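Local coordinates for lambda phage protein with carbohydrate-binding module (Shewanella oneidensis, PDB 2A5Z) that is of unknown function but binds magnesium and probably recognises carbohydrate through a jelly-roll carbohydrate-binding module, at residues Asp194-Val199 and Tyr212-Ala217; Asp149-Ile154 and Gly162-Ala167; Ala51-Met56 and Ser64-Ser69; Phe103-Leu108 and Asp247-Lys252. All blocks are in the same frame, centred on the assembly; numbering follows the deposited sequence.

In the fold
Along the chain contact 3 closes first, then contact 2, then contact 1. Contact 4 joins strand 102-107 to strand 245-254, and both contact 1 and contact 2 are nested inside the loop it closes. Contacts 3 and 4 adjoin, with centres about 7 Å apart. Both reach the same magnesium ion, and strands 48-53 and 245-254 are neighbours in one sheet. Contacts 1 and 2 also touch, with centres about 11 Å apart, through Phe197 and Val199. The centres of contacts 1 and 3 lie about 26 Å apart, on opposite sides of the chain's centre. Together the four contacts follow the two antiparallel sheets of the jelly roll from metal site to far hairpins.

Contact 1 (Asp194-Val199 and Tyr212-Ala217); sequences DDRFKV and YTSTAA
Ser214 turns its CB over one face of the Phe197 ring, 3.7 Å from the ring centroid and offset toward the rim on the CE2 side. Its OG sits between its own backbone N and carbonyl carbon (chi1 77°). There OG takes the N-H of Phe197 at 3.0 Å in a nearly straight bond, and it gives its own hydrogen to Ala216 O. One hydroxyl thus links the backbone N of Phe197 to the carbonyl of Ala216. Tyr212 presents the edge of its ring to Phe197, CD2 to CE1. The Tyr212 hydroxyl is held elsewhere, by Glu172.

The two strands are the arms of the antiparallel hairpin 197-203/208-213, where Val199 and Tyr212 form a hydrogen-bonded pair. Strand 208-213 is an outermost strand of its sheet within the chain.

Beyond the paired residues Arg196 bends at chi3 (-60°) and reaches across to the other segment. Its NH1 meets Ser214 O at 2.8 Å, in the guanidinium plane and nearly along the C=O axis. On the same guanidinium, NE makes a salt bridge with Asp194 OD2 at 2.8 Å, also in plane. Asp194 OD1 accepts the backbone N of Arg196, which makes an Asx turn. The extended Lys198 chain crosses Thr213 at a slant, its CD 3.5 Å from Thr213 OG1. The remaining carboxylate, that of Asp195, pairs with Arg220.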
loop_
_atom_site.group_PDB
_atom_site.type_symbol
_atom_site.label_atom_id
_atom_site.label_comp_id
_atom_site.label_asym_id
_atom_site.label_seq_id
_atom_site.Cartn_x
_atom_site.Cartn_y
_atom_site.Cartn_z
ATOM N N ASP C 194 -7.006 1.501 -31.574
ATOM C CA ASP C 194 -7.672 0.348 -32.195
ATOM C C ASP C 194 -7.287 -0.994 -31.538
ATOM O O ASP C 194 -7.610 -2.064 -32.058
ATOM C CB ASP C 194 -7.393 0.314 -33.700
ATOM C CG ASP C 194 -5.896 0.274 -34.029
ATOM O OD1 ASP C 194 -5.056 0.284 -33.100
ATOM O OD2 ASP C 194 -5.554 0.242 -35.231
ATOM N N ASP C 195 -6.603 -0.911 -30.397
ATOM C CA ASP C 195 -6.167 -2.062 -29.585
ATOM C C ASP C 195 -4.968 -2.807 -30.168
ATOM O O ASP C 195 -4.589 -3.869 -29.678
ATOM C CB ASP C 195 -7.319 -3.022 -29.220
ATOM C CG ASP C 195 -7.252 -3.500 -27.756
ATOM O OD1 ASP C 195 -6.575 -2.854 -26.922
ATOM O OD2 ASP C 195 -7.902 -4.521 -27.430
ATOM N N ARG C 196 -4.368 -2.238 -31.208
ATOM C CA ARG C 196 -3.052 -2.662 -31.640
ATOM C C ARG C 196 -2.065 -2.127 -30.616
ATOM O O ARG C 196 -2.456 -1.404 -29.698
ATOM C CB ARG C 196 -2.729 -2.123 -33.032
ATOM C CG ARG C 196 -3.612 -2.674 -34.146
ATOM C CD ARG C 196 -3.101 -2.260 -35.531
ATOM N NE ARG C 196 -3.049 -0.811 -35.710
ATOM C CZ ARG C 196 -1.963 -0.121 -36.054
ATOM N NH1 ARG C 196 -0.802 -0.730 -36.288
ATOM N NH2 ARG C 196 -2.043 1.191 -36.190
ATOM N N PHE C 197 -0.793 -2.485 -30.759
ATOM C CA PHE C 197 0.238 -2.021 -29.836
ATOM C C PHE C 197 1.540 -1.685 -30.548
ATOM O O PHE C 197 1.822 -2.179 -31.648
ATOM C CB PHE C 197 0.491 -3.056 -28.736
ATOM C CG PHE C 197 1.150 -4.324 -29.224
ATOM C CD1 PHE C 197 2.534 -4.411 -29.342
ATOM C CD2 PHE C 197 0.385 -5.435 -29.572
ATOM C CE1 PHE C 197 3.142 -5.570 -29.796
ATOM C CE2 PHE C 197 0.995 -6.601 -30.015
ATOM C CZ PHE C 197 2.374 -6.666 -30.130
ATOM N N LYS C 198 2.327 -0.834 -29.905
ATOM C CA LYS C 198 3.693 -0.579 -30.311
ATOM C C LYS C 198 4.592 -0.847 -29.118
ATOM O O LYS C 198 4.291 -0.406 -28.002
ATOM C CB LYS C 198 3.850 0.865 -30.799
ATOM C CG LYS C 198 5.270 1.240 -31.220
ATOM C CD LYS C 198 5.301 2.558 -31.971
ATOM C CE LYS C 198 6.653 2.729 -32.657
ATOM N NZ LYS C 198 6.621 3.749 -33.744
ATOM N N VAL C 199 5.665 -1.605 -29.339
ATOM C CA VAL C 199 6.703 -1.788 -28.316
ATOM C C VAL C 199 8.023 -1.200 -28.787
ATOM O O VAL C 199 8.383 -1.313 -29.964
ATOM C CB VAL C 199 6.931 -3.274 -27.885
ATOM C CG1 VAL C 199 5.805 -3.749 -26.975
ATOM C CG2 VAL C 199 7.096 -4.190 -29.090
ATOM N N TYR C 212 8.570 -2.324 -32.634
ATOM C CA TYR C 212 7.618 -3.111 -33.411
ATOM C C TYR C 212 6.219 -2.553 -33.193
ATOM O O TYR C 212 5.835 -2.302 -32.057
ATOM C CB TYR C 212 7.664 -4.578 -32.976
ATOM C CG TYR C 212 6.695 -5.472 -33.713
ATOM C CD1 TYR C 212 7.018 -5.986 -34.962
ATOM C CD2 TYR C 212 5.456 -5.810 -33.155
ATOM C CE1 TYR C 212 6.135 -6.805 -35.655
ATOM C CE2 TYR C 212 4.564 -6.642 -33.841
ATOM C CZ TYR C 212 4.922 -7.130 -35.096
ATOM O OH TYR C 212 4.073 -7.952 -35.803
ATOM N N THR C 213 5.481 -2.347 -34.286
ATOM C CA THR C 213 4.061 -1.995 -34.235
ATOM C C THR C 213 3.238 -3.154 -34.799
ATOM O O THR C 213 3.471 -3.604 -35.924
ATOM C CB THR C 213 3.752 -0.700 -35.039
ATOM O OG1 THR C 213 4.603 0.354 -34.587
ATOM C CG2 THR C 213 2.303 -0.259 -34.838
ATOM N N SER C 214 2.277 -3.637 -34.019
ATOM C CA SER C 214 1.464 -4.778 -34.435
ATOM C C SER C 214 0.547 -4.476 -35.635
ATOM O O SER C 214 0.172 -3.326 -35.878
ATOM C CB SER C 214 0.666 -5.334 -33.249
ATOM O OG SER C 214 -0.464 -4.532 -32.953
ATOM N N THR C 215 0.218 -5.524 -36.389
ATOM C CA THR C 215 -0.769 -5.453 -37.460
ATOM C C THR C 215 -2.148 -5.750 -36.878
ATOM O O THR C 215 -3.106 -5.017 -37.123
ATOM C CB THR C 215 -0.433 -6.441 -38.610
ATOM O OG1 THR C 215 0.790 -6.042 -39.244
ATOM C CG2 THR C 215 -1.540 -6.467 -39.662
ATOM N N ALA C 216 -2.232 -6.821 -36.096
ATOM C CA ALA C 216 -3.477 -7.225 -35.466
ATOM C C ALA C 216 -3.572 -6.675 -34.045
ATOM O O ALA C 216 -2.570 -6.228 -33.472
ATOM C CB ALA C 216 -3.588 -8.734 -35.465
ATOM N N ALA C 217 -4.781 -6.715 -33.482
ATOM C CA ALA C 217 -5.017 -6.256 -32.114
ATOM C C ALA C 217 -4.304 -7.152 -31.102
ATOM O O ALA C 217 -4.159 -8.358 -31.324
ATOM C CB ALA C 217 -6.501 -6.207 -31.824
#

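Contact 2 (Asp149-Ile154 and Gly162-Ala167); sequences DRSGLI and GGIVKA
The Arg150 side chain leaves its backbone with CG between the N and the carbonyl carbon (chi1 56°), and its chain then runs extended to NE. Val165 has CG1 anti to its backbone N (chi1 170°). The two side chains lie side by side and point the same way. Arg150 CG rests 3.7 Å from Val165 CB, and both methyls of Val165 lie under one face of the guanidinium. Val165 CG1 is 3.8 Å from Arg150 CZ. This is packing of an apolar branch against a flat cation. The polar end of Arg150 has its own partner, since NH2 bonds to Ile147 O.

The backbones pair antiparallel. Arg150 and Val165 form one hydrogen-bonded pair, and Gly152 and Gly163 form the next. Val165 N gives Arg150 O a bond of 2.8 Å. The backbone angles of Gly152 leave no room for a side chain beside the carbonyl oxygen of Ser151. The chain turns a corner there. At Gly163 a CB would be tight against Ile154 CD1, which lies 3.7 Å from Gly163 O. At the far end Asp149 OD1 accepts Ala167 N at 3.0 Å, met from above the carboxylate plane.

Strands 153-156 and 159-166 form an antiparallel beta hairpin. Strand 150-151, before the corner, also pairs with 159-166, whose other side pairs with strand 169-178. Ser151, Leu153 and Ile164 face strand 197-203, touching Phe197, Val199 and Leu201. Arg150 and Ile154 pack on strand 134-137.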
loop_
_atom_site.group_PDB
_atom_site.type_symbol
_atom_site.label_atom_id
_atom_site.label_comp_id
_atom_site.label_asym_id
_atom_site.label_seq_id
_atom_site.Cartn_x
_atom_site.Cartn_y
_atom_site.Cartn_z
ATOM N N ASP C 149 -1.047 -17.378 -24.076
ATOM C CA ASP C 149 -1.393 -16.078 -24.664
ATOM C C ASP C 149 -0.481 -14.949 -24.192
ATOM O O ASP C 149 -0.197 -14.822 -23.002
ATOM C CB ASP C 149 -2.847 -15.716 -24.337
ATOM C CG ASP C 149 -3.840 -16.706 -24.910
ATOM O OD1 ASP C 149 -4.169 -16.587 -26.107
ATOM O OD2 ASP C 149 -4.300 -17.597 -24.156
ATOM N N ARG C 150 -0.039 -14.128 -25.138
ATOM C CA ARG C 150 0.773 -12.952 -24.840
ATOM C C ARG C 150 0.870 -12.029 -26.057
ATOM O O ARG C 150 0.681 -12.459 -27.205
ATOM C CB ARG C 150 2.175 -13.347 -24.353
ATOM C CG ARG C 150 2.926 -14.247 -25.314
ATOM C CD ARG C 150 4.152 -14.861 -24.675
ATOM N NE ARG C 150 4.671 -15.958 -25.484
ATOM C CZ ARG C 150 4.240 -17.215 -25.404
ATOM N NH1 ARG C 150 4.765 -18.151 -26.182
ATOM N NH2 ARG C 150 3.281 -17.535 -24.551
ATOM N N SER C 151 1.183 -10.769 -25.791
ATOM C CA SER C 151 1.289 -9.768 -26.830
ATOM C C SER C 151 2.123 -8.583 -26.320
ATOM O O SER C 151 1.831 -8.012 -25.266
ATOM C CB SER C 151 -0.123 -9.350 -27.269
ATOM O OG SER C 151 -0.150 -8.003 -27.665
ATOM N N GLY C 152 3.181 -8.241 -27.052
ATOM C CA GLY C 152 4.055 -7.133 -26.662
ATOM C C GLY C 152 5.487 -7.415 -27.060
ATOM O O GLY C 152 5.729 -8.026 -28.102
ATOM N N LEU C 153 6.444 -6.953 -26.260
ATOM C CA LEU C 153 7.835 -7.347 -26.472
ATOM C C LEU C 153 8.085 -8.670 -25.761
ATOM O O LEU C 153 7.987 -8.760 -24.534
ATOM C CB LEU C 153 8.824 -6.289 -25.986
ATOM C CG LEU C 153 10.273 -6.545 -26.445
ATOM C CD1 LEU C 153 10.509 -6.016 -27.865
ATOM C CD2 LEU C 153 11.278 -5.944 -25.473
ATOM N N ILE C 154 8.385 -9.695 -26.545
ATOM C CA ILE C 154 8.624 -11.025 -26.016
ATOM C C ILE C 154 10.125 -11.304 -26.041
ATOM O O ILE C 154 10.810 -10.960 -26.997
ATOM C CB ILE C 154 7.847 -12.099 -26.829
ATOM C CG1 ILE C 154 6.334 -11.843 -26.747
ATOM C CG2 ILE C 154 8.192 -13.530 -26.349
ATOM C CD1 ILE C 154 5.551 -12.387 -27.952
ATOM N N GLY C 162 8.893 -8.215 -31.070
ATOM C CA GLY C 162 7.479 -7.923 -30.938
ATOM C C GLY C 162 6.711 -9.100 -31.507
ATOM O O GLY C 162 7.158 -9.743 -32.463
ATOM N N GLY C 163 5.565 -9.398 -30.912
ATOM C CA GLY C 163 4.771 -10.522 -31.373
ATOM C C GLY C 163 3.454 -10.704 -30.656
ATOM O O GLY C 163 3.188 -10.059 -29.652
ATOM N N ILE C 164 2.626 -11.579 -31.215
ATOM C CA ILE C 164 1.376 -11.992 -30.613
ATOM C C ILE C 164 1.355 -13.510 -30.613
ATOM O O ILE C 164 1.724 -14.139 -31.607
ATOM C CB ILE C 164 0.158 -11.418 -31.368
ATOM C CG1 ILE C 164 0.234 -9.891 -31.401
ATOM C CG2 ILE C 164 -1.167 -11.878 -30.716
ATOM C CD1 ILE C 164 -0.807 -9.227 -32.268
ATOM N N VAL C 165 0.976 -14.078 -29.468
ATOM C CA VAL C 165 0.773 -15.510 -29.302
ATOM C C VAL C 165 -0.644 -15.693 -28.766
ATOM O O VAL C 165 -1.027 -15.076 -27.767
ATOM C CB VAL C 165 1.813 -16.152 -28.335
ATOM C CG1 VAL C 165 1.427 -17.596 -27.975
ATOM C CG2 VAL C 165 3.218 -16.115 -28.937
ATOM N N LYS C 166 -1.422 -16.520 -29.459
ATOM C CA LYS C 166 -2.796 -16.805 -29.067
ATOM C C LYS C 166 -3.045 -18.294 -29.140
ATOM O O LYS C 166 -2.745 -18.927 -30.149
ATOM C CB LYS C 166 -3.773 -16.060 -29.968
ATOM C CG LYS C 166 -3.882 -14.585 -29.636
ATOM C CD LYS C 166 -4.724 -13.878 -30.665
ATOM C CE LYS C 166 -5.126 -12.515 -30.166
ATOM N NZ LYS C 166 -6.306 -12.062 -30.946
ATOM N N ALA C 167 -3.588 -18.850 -28.059
ATOM C CA ALA C 167 -3.767 -20.296 -27.937
ATOM C C ALA C 167 -2.489 -21.048 -28.325
ATOM O O ALA C 167 -2.539 -22.070 -29.012
ATOM C CB ALA C 167 -4.960 -20.772 -28.766
#

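Contact 3 (Ala51-Met56 and Ser64-Ser69); sequences ASYDFM and SANNIS. With MG (magnesium ion), chain F.
Asn66 reaches across from a type I' turn, Ala65 to Ile68, to the strand of Ser52. From its CB, 3.2 Å from Ser52 O, CG stands anti to the carbonyl carbon (chi1 -49°) and lies 3.5 Å from the same oxygen. The tip ND2 then bonds Ser52 O at 2.8 Å, in the carbonyl plane and close to the plane of its own amide. ND2 also lies at the edge of the Tyr53 ring, with the amide and ring planes 73° apart.

One face of the Tyr53 ring carries Ala65 CB, 3.9 Å from its centroid, a CH-pi contact. The opposite face is met by Phe55 N. Ile68 CD1 fits between Ala51 and Tyr53, 4.0 Å from Tyr53 CB.

Just past the strand, Asp54 binds magnesium through O and OD1, both at 2.2 Å. Phe88, Gly89 and Asp247 complete the protein ligands. Asp54 OD2 makes a salt bridge to Arg259 of a second subunit.

The turn joins strands 64-65 and 68-73 and packs on strand 48-53, an edge of the other sheet within this chain. Strand 245-254 pairs with 48-53, and strand 102-107 pairs with 68-73.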
loop_
_atom_site.group_PDB
_atom_site.type_symbol
_atom_site.label_atom_id
_atom_site.label_comp_id
_atom_site.label_asym_id
_atom_site.label_seq_id
_atom_site.Cartn_x
_atom_site.Cartn_y
_atom_site.Cartn_z
ATOM N N ALA C 51 0.488 4.822 -11.957
ATOM C CA ALA C 51 1.005 3.923 -10.923
ATOM C C ALA C 51 2.435 3.509 -11.264
ATOM O O ALA C 51 2.776 3.346 -12.433
ATOM C CB ALA C 51 0.116 2.687 -10.766
ATOM N N SER C 52 3.273 3.364 -10.246
ATOM C CA SER C 52 4.632 2.883 -10.454
ATOM C C SER C 52 5.126 2.146 -9.220
ATOM O O SER C 52 4.659 2.395 -8.108
ATOM C CB SER C 52 5.571 4.042 -10.796
ATOM O OG SER C 52 5.769 4.865 -9.668
ATOM N N TYR C 53 6.053 1.222 -9.426
ATOM C CA TYR C 53 6.711 0.554 -8.313
ATOM C C TYR C 53 8.198 0.355 -8.620
ATOM O O TYR C 53 8.560 -0.013 -9.731
ATOM C CB TYR C 53 6.003 -0.756 -7.939
ATOM C CG TYR C 53 6.655 -1.439 -6.756
ATOM C CD1 TYR C 53 6.810 -0.762 -5.538
ATOM C CD2 TYR C 53 7.153 -2.739 -6.862
ATOM C CE1 TYR C 53 7.434 -1.369 -4.456
ATOM C CE2 TYR C 53 7.773 -3.354 -5.783
ATOM C CZ TYR C 53 7.904 -2.657 -4.587
ATOM O OH TYR C 53 8.525 -3.250 -3.529
ATOM N N ASP C 54 9.047 0.630 -7.627
ATOM C CA ASP C 54 10.497 0.678 -7.806
ATOM C C ASP C 54 11.228 -0.487 -7.119
ATOM O O ASP C 54 12.445 -0.461 -6.995
ATOM C CB ASP C 54 11.046 2.024 -7.287
ATOM C CG ASP C 54 12.268 2.519 -8.063
ATOM O OD1 ASP C 54 12.808 1.783 -8.907
ATOM O OD2 ASP C 54 12.701 3.674 -7.842
ATOM N N PHE C 55 10.481 -1.478 -6.643
ATOM C CA PHE C 55 11.054 -2.741 -6.145
ATOM C C PHE C 55 12.105 -2.601 -5.042
ATOM O O PHE C 55 13.149 -3.239 -5.091
ATOM C CB PHE C 55 11.555 -3.599 -7.324
ATOM C CG PHE C 55 10.451 -4.054 -8.223
ATOM C CD1 PHE C 55 9.821 -5.277 -8.006
ATOM C CD2 PHE C 55 9.999 -3.233 -9.258
ATOM C CE1 PHE C 55 8.773 -5.695 -8.826
ATOM C CE2 PHE C 55 8.954 -3.631 -10.081
ATOM C CZ PHE C 55 8.335 -4.865 -9.869
HETATM N N MSE C 56 11.800 -1.781 -4.037
HETATM C CA MSE C 56 12.684 -1.603 -2.882
HETATM C C MSE C 56 12.188 -2.325 -1.627
HETATM O O MSE C 56 12.950 -2.494 -0.678
HETATM C CB MSE C 56 12.931 -0.105 -2.595
HETATM C CG MSE C 56 11.836 0.592 -1.765
HETATM SE SE MSE C 56 10.282 0.927 -2.627
HETATM C CE MSE C 56 10.682 2.457 -3.442
ATOM N N SER C 64 1.112 -6.944 -3.774
ATOM C CA SER C 64 0.840 -5.713 -4.521
ATOM C C SER C 64 1.530 -4.512 -3.903
ATOM O O SER C 64 1.934 -4.565 -2.750
ATOM C CB SER C 64 -0.668 -5.441 -4.608
ATOM O OG SER C 64 -1.232 -5.255 -3.324
ATOM N N ALA C 65 1.647 -3.435 -4.688
ATOM C CA ALA C 65 2.191 -2.153 -4.236
ATOM C C ALA C 65 1.777 -1.072 -5.226
ATOM O O ALA C 65 1.844 -1.283 -6.430
ATOM C CB ALA C 65 3.729 -2.218 -4.148
ATOM N N ASN C 66 1.344 0.077 -4.719
ATOM C CA ASN C 66 0.934 1.216 -5.556
ATOM C C ASN C 66 0.006 0.838 -6.726
ATOM O O ASN C 66 0.243 1.240 -7.869
ATOM C CB ASN C 66 2.167 1.983 -6.063
ATOM C CG ASN C 66 3.152 2.308 -4.954
ATOM O OD1 ASN C 66 2.765 2.475 -3.799
ATOM N ND2 ASN C 66 4.440 2.400 -5.303
ATOM N N ASN C 67 -1.037 0.064 -6.417
ATOM C CA ASN C 67 -2.054 -0.417 -7.391
ATOM C C ASN C 67 -1.654 -1.633 -8.239
ATOM O O ASN C 67 -2.508 -2.230 -8.902
ATOM C CB ASN C 67 -2.548 0.711 -8.325
ATOM C CG ASN C 67 -3.245 1.849 -7.576
ATOM O OD1 ASN C 67 -3.753 1.663 -6.466
ATOM N ND2 ASN C 67 -3.270 3.038 -8.190
ATOM N N ILE C 68 -0.368 -1.985 -8.214
ATOM C CA ILE C 68 0.212 -2.980 -9.125
ATOM C C ILE C 68 0.267 -4.342 -8.453
ATOM O O ILE C 68 0.751 -4.452 -7.325
ATOM C CB ILE C 68 1.633 -2.550 -9.595
ATOM C CG1 ILE C 68 1.555 -1.243 -10.395
ATOM C CG2 ILE C 68 2.324 -3.649 -10.440
ATOM C CD1 ILE C 68 2.796 -0.368 -10.238
ATOM N N SER C 69 -0.240 -5.362 -9.154
ATOM C CA SER C 69 -0.200 -6.751 -8.687
ATOM C C SER C 69 1.216 -7.289 -8.793
ATOM O O SER C 69 1.889 -7.046 -9.786
ATOM C CB SER C 69 -1.120 -7.635 -9.542
ATOM O OG SER C 69 -2.425 -7.092 -9.620
HETATM MG MG MG F . 13.847 -0.090 -8.601
#

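Contact 4 (Phe103-Leu108 and Asp247-Lys252); sequences FLAGML and DLIEFK. With MG (magnesium ion), chain F.
The Phe251 ring takes Met107, a selenomethionine, over one face. Met107 CG lies over the ring centre, 4.0 Å from the centroid, and SE is 4.1 Å from it, 18° off the ring normal. At the ring edge, near its plane, stands the carbonyl oxygen of Ala105. Gly106 CA approaches Phe251 CZ obliquely at 3.8 Å. The Met107 chain sets out with CG anti to its carbonyl carbon (chi1 -68°). It slides past the Phe251 side chain in the opposite direction, giving a Met-aromatic contact, with selenium in the place of sulfur, and a CH-pi contact beside it.

Two residues before Phe251, Ile249 sends CD1 toward strand 102-107. CD1 comes 3.4 Å from Ala105 O and 4.3 Å from Ala105 CB.

The two strands run in roughly the same direction, 23° apart, with axes 8.7 Å from each other at closest approach. They belong to different sheets and meet through side chains, as the two layers of a jelly roll do. Phe55 closes in on Ala105, and Phe49 packs on both Met107 and Phe251. Met107 also touches Met56 of a third subunit.

Within strand 245-254, Asp247 and Leu248 form a classic beta bulge facing Tyr123. At this end of the segment Asp247 binds magnesium through O and OD1, each at 2.2 Å. Its OD2 accepts from His87 and pairs with Arg259 of a second subunit. The side chains that meet across the sheets are apolar, with the Ala105 carbonyl oxygen set against them, and their contact rests mainly on dispersion.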
loop_
_atom_site.group_PDB
_atom_site.type_symbol
_atom_site.label_atom_id
_atom_site.label_comp_id
_atom_site.label_asym_id
_atom_site.label_seq_id
_atom_site.Cartn_x
_atom_site.Cartn_y
_atom_site.Cartn_z
ATOM N N PHE C 103 7.057 -14.735 -12.261
ATOM C CA PHE C 103 6.738 -13.533 -11.511
ATOM C C PHE C 103 6.109 -12.519 -12.450
ATOM O O PHE C 103 6.594 -12.296 -13.565
ATOM C CB PHE C 103 7.962 -12.943 -10.806
ATOM C CG PHE C 103 7.676 -11.644 -10.101
ATOM C CD1 PHE C 103 7.025 -11.635 -8.871
ATOM C CD2 PHE C 103 8.036 -10.427 -10.682
ATOM C CE1 PHE C 103 6.746 -10.422 -8.220
ATOM C CE2 PHE C 103 7.764 -9.214 -10.040
ATOM C CZ PHE C 103 7.122 -9.212 -8.813
ATOM N N LEU C 104 5.025 -11.912 -11.995
ATOM C CA LEU C 104 4.277 -10.970 -12.813
ATOM C C LEU C 104 4.057 -9.673 -12.046
ATOM O O LEU C 104 3.501 -9.689 -10.949
ATOM C CB LEU C 104 2.933 -11.593 -13.237
ATOM C CG LEU C 104 2.121 -10.939 -14.365
ATOM C CD1 LEU C 104 1.133 -11.931 -15.007
ATOM C CD2 LEU C 104 1.395 -9.714 -13.857
ATOM N N ALA C 105 4.505 -8.556 -12.617
ATOM C CA ALA C 105 4.150 -7.238 -12.112
ATOM C C ALA C 105 3.207 -6.591 -13.115
ATOM O O ALA C 105 3.613 -6.217 -14.220
ATOM C CB ALA C 105 5.412 -6.369 -11.875
ATOM N N GLY C 106 1.933 -6.489 -12.753
ATOM C CA GLY C 106 0.941 -6.033 -13.709
ATOM C C GLY C 106 -0.360 -5.526 -13.134
ATOM O O GLY C 106 -0.540 -5.467 -11.909
HETATM N N MSE C 107 -1.252 -5.137 -14.046
HETATM C CA MSE C 107 -2.607 -4.659 -13.717
HETATM C C MSE C 107 -3.649 -5.358 -14.603
HETATM O O MSE C 107 -3.301 -5.980 -15.620
HETATM C CB MSE C 107 -2.698 -3.123 -13.849
HETATM C CG MSE C 107 -1.869 -2.332 -12.790
HETATM SE SE MSE C 107 -2.166 -0.549 -12.726
HETATM C CE MSE C 107 -3.760 -0.537 -11.895
ATOM N N LEU C 108 -4.919 -5.265 -14.214
ATOM C CA LEU C 108 -6.028 -5.823 -14.996
ATOM C C LEU C 108 -6.281 -5.012 -16.268
ATOM O O LEU C 108 -6.154 -3.783 -16.267
ATOM C CB LEU C 108 -7.316 -5.868 -14.158
ATOM C CG LEU C 108 -7.326 -6.794 -12.941
ATOM C CD1 LEU C 108 -8.404 -6.368 -11.927
ATOM C CD2 LEU C 108 -7.479 -8.270 -13.340
ATOM N N ASP C 247 13.754 -3.523 -12.049
ATOM C CA ASP C 247 14.073 -2.327 -11.280
ATOM C C ASP C 247 12.790 -1.511 -11.057
ATOM O O ASP C 247 12.495 -1.092 -9.950
ATOM C CB ASP C 247 15.104 -1.496 -12.071
ATOM C CG ASP C 247 15.406 -0.132 -11.447
ATOM O OD1 ASP C 247 15.267 0.026 -10.227
ATOM O OD2 ASP C 247 15.815 0.796 -12.185
ATOM N N LEU C 248 12.009 -1.327 -12.114
ATOM C CA LEU C 248 10.988 -0.294 -12.117
ATOM C C LEU C 248 9.941 -0.576 -13.184
ATOM O O LEU C 248 10.277 -0.972 -14.304
ATOM C CB LEU C 248 11.660 1.069 -12.371
ATOM C CG LEU C 248 10.891 2.376 -12.595
ATOM C CD1 LEU C 248 9.956 2.666 -11.442
ATOM C CD2 LEU C 248 11.871 3.524 -12.778
ATOM N N ILE C 249 8.677 -0.370 -12.825
ATOM C CA ILE C 249 7.576 -0.427 -13.778
ATOM C C ILE C 249 6.705 0.815 -13.588
ATOM O O ILE C 249 6.559 1.297 -12.469
ATOM C CB ILE C 249 6.758 -1.762 -13.650
ATOM C CG1 ILE C 249 5.777 -1.927 -14.824
ATOM C CG2 ILE C 249 6.078 -1.890 -12.270
ATOM C CD1 ILE C 249 5.204 -3.341 -14.971
ATOM N N GLU C 250 6.158 1.338 -14.682
ATOM C CA GLU C 250 5.280 2.510 -14.649
ATOM C C GLU C 250 4.060 2.278 -15.542
ATOM O O GLU C 250 4.198 1.780 -16.655
ATOM C CB GLU C 250 6.054 3.754 -15.103
ATOM C CG GLU C 250 5.201 5.000 -15.296
ATOM C CD GLU C 250 5.939 6.110 -16.050
ATOM O OE1 GLU C 250 6.441 7.052 -15.398
ATOM O OE2 GLU C 250 6.023 6.031 -17.295
ATOM N N PHE C 251 2.877 2.632 -15.036
ATOM C CA PHE C 251 1.615 2.592 -15.791
ATOM C C PHE C 251 1.045 4.005 -15.923
ATOM O O PHE C 251 0.904 4.709 -14.916
ATOM C CB PHE C 251 0.570 1.729 -15.067
ATOM C CG PHE C 251 0.858 0.255 -15.098
ATOM C CD1 PHE C 251 0.209 -0.569 -16.003
ATOM C CD2 PHE C 251 1.768 -0.311 -14.213
ATOM C CE1 PHE C 251 0.470 -1.946 -16.033
ATOM C CE2 PHE C 251 2.046 -1.684 -14.233
ATOM C CZ PHE C 251 1.399 -2.497 -15.149
ATOM N N LYS C 252 0.708 4.412 -17.145
ATOM C CA LYS C 252 -0.063 5.653 -17.353
ATOM C C LYS C 252 -1.106 5.563 -18.462
ATOM O O LYS C 252 -0.834 5.040 -19.544
ATOM C CB LYS C 252 0.829 6.886 -17.551
ATOM C CG LYS C 252 2.023 6.705 -18.429
ATOM C CD LYS C 252 2.890 7.980 -18.408
ATOM C CE LYS C 252 4.075 7.830 -19.344
ATOM N NZ LYS C 252 4.878 9.091 -19.499
HETATM MG MG MG F . 13.847 -0.090 -8.601
#